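Long-range contact in freshwater cyanophage protein (Microcystis phage Mic1, PDB 6L2W), which is of unknown function, adopts a novel fold and may be a structural protein of the cyanophage: residues I23-K28 and V55-C59. Numbering follows the deposited sequence.
Sequences IDLNTK and VCEYC
Start at Ile23, the last residue of strand 17-23: still extended, it points its CB toward helix 51-61 and brings CG2 to 4.3 Å from Tyr58 OH. Asp24 then turns the chain. Its OD1 accepts from Asn26 N (2.6 Å), making an Asx turn, and from Thr27 N (2.9 Å), while residues 25-27 take helical phi/psi. Between the two segments the closest CA pair is Leu25 and Val55, 7.4 Å; Leu25 (m, t) packs CD1 on Val55 CG2 and CD2 on Tyr58 CD2, both at 4.2 Å. Lys28, left-handed helical (62/28), gives a weak N to Asp24 O bond (2.7 Å). Its side chain (m, p, t, t) doubles back: NZ donates to Leu25 O (2.9 Å), and CG sits 3.6 Å from the Tyr58 ring centroid (chi1 t), a CH-pi contact over one face. At 5.1 Å from that centroid, NZ adds at most weak cation-pi attraction. Leu25 CD2 lies obliquely on the same side of the ring. Side chains alone thus pack the connection between antiparallel strands 17-23 and 30-32 on helix 51-61. Strand 2-12 adds Leu6 on Ile23 and Tyr58, and Val4 on Leu25; Leu45 of strand 45-46 touches Leu25 and Val55, while helix 96-115 packs against Cys56 and Glu57.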
# COMPACT_ATOMS: atom_id res chain seq x y z
N ILE B 23 8.81 0.37 9.27
CA ILE B 23 9.95 1.02 9.90
C ILE B 23 9.44 1.61 11.22
O ILE B 23 8.46 2.34 11.21
CB ILE B 23 10.60 2.09 9.00
CG1 ILE B 23 11.12 1.49 7.69
CG2 ILE B 23 11.74 2.80 9.73
CD1 ILE B 23 11.24 2.48 6.57
N ASP B 24 10.03 1.23 12.34
CA ASP B 24 9.52 1.77 13.61
C ASP B 24 9.83 3.27 13.63
O ASP B 24 10.98 3.64 13.48
CB ASP B 24 10.11 1.06 14.83
CG ASP B 24 9.60 1.65 16.13
OD1 ASP B 24 10.01 2.81 16.47
OD2 ASP B 24 8.75 0.98 16.78
N LEU B 25 8.83 4.11 13.82
CA LEU B 25 9.04 5.55 13.72
C LEU B 25 9.73 6.12 14.97
O LEU B 25 10.08 7.31 14.95
CB LEU B 25 7.70 6.23 13.46
CG LEU B 25 7.36 6.39 11.98
CD1 LEU B 25 5.95 6.92 11.78
CD2 LEU B 25 8.37 7.29 11.29
N ASN B 26 9.95 5.34 16.03
CA ASN B 26 10.77 5.79 17.19
C ASN B 26 12.24 5.44 16.95
O ASN B 26 13.08 6.32 16.89
CB ASN B 26 10.32 5.18 18.52
CG ASN B 26 8.97 5.68 18.98
OD1 ASN B 26 8.06 4.89 19.23
ND2 ASN B 26 8.83 6.99 19.07
N THR B 27 12.52 4.15 16.80
CA THR B 27 13.90 3.67 16.69
C THR B 27 14.42 3.85 15.26
O THR B 27 15.63 3.82 15.04
CB THR B 27 14.06 2.20 17.14
OG1 THR B 27 15.16 1.67 16.41
CG2 THR B 27 12.87 1.31 16.89
N LYS B 28 13.51 4.02 14.29
CA LYS B 28 13.85 4.08 12.86
C LYS B 28 14.49 2.76 12.41
O LYS B 28 15.24 2.73 11.44
CB LYS B 28 14.74 5.30 12.56
CG LYS B 28 14.00 6.58 12.20
CD LYS B 28 13.32 7.27 13.34
CE LYS B 28 12.79 8.63 12.95
NZ LYS B 28 12.01 9.25 14.06
N VAL B 55 7.96 13.46 12.12
CA VAL B 55 7.54 12.38 11.25
C VAL B 55 7.65 12.86 9.79
O VAL B 55 8.20 12.15 8.95
CB VAL B 55 6.12 11.91 11.62
CG1 VAL B 55 5.40 11.28 10.45
CG2 VAL B 55 6.15 10.97 12.82
N CYS B 56 7.20 14.08 9.51
CA CYS B 56 7.22 14.54 8.12
C CYS B 56 8.65 14.72 7.62
O CYS B 56 8.92 14.52 6.43
CB CYS B 56 6.48 15.86 7.94
SG CYS B 56 4.69 15.65 8.05
N GLU B 57 9.53 15.09 8.52
CA GLU B 57 10.92 15.38 8.18
C GLU B 57 11.64 14.06 7.84
O GLU B 57 12.46 13.98 6.90
CB GLU B 57 11.61 16.10 9.34
CG GLU B 57 11.24 17.58 9.43
CD GLU B 57 12.03 18.42 10.43
OE1 GLU B 57 11.87 18.20 11.66
OE2 GLU B 57 12.80 19.30 9.98
N TYR B 58 11.33 13.03 8.60
CA TYR B 58 12.00 11.78 8.36
C TYR B 58 11.48 11.17 7.04
O TYR B 58 12.26 10.66 6.25
CB TYR B 58 11.87 10.87 9.58
CG TYR B 58 12.58 9.56 9.40
CD1 TYR B 58 13.96 9.49 9.40
CD2 TYR B 58 11.86 8.41 9.15
CE1 TYR B 58 14.62 8.28 9.19
CE2 TYR B 58 12.50 7.20 8.95
CZ TYR B 58 13.88 7.13 8.96
OH TYR B 58 14.49 5.92 8.76
N CYS B 59 10.17 11.28 6.80
CA CYS B 59 9.57 10.76 5.56
C CYS B 59 10.15 11.47 4.33
O CYS B 59 10.42 10.82 3.31
CB CYS B 59 8.04 10.90 5.59
SG CYS B 59 7.25 9.74 6.74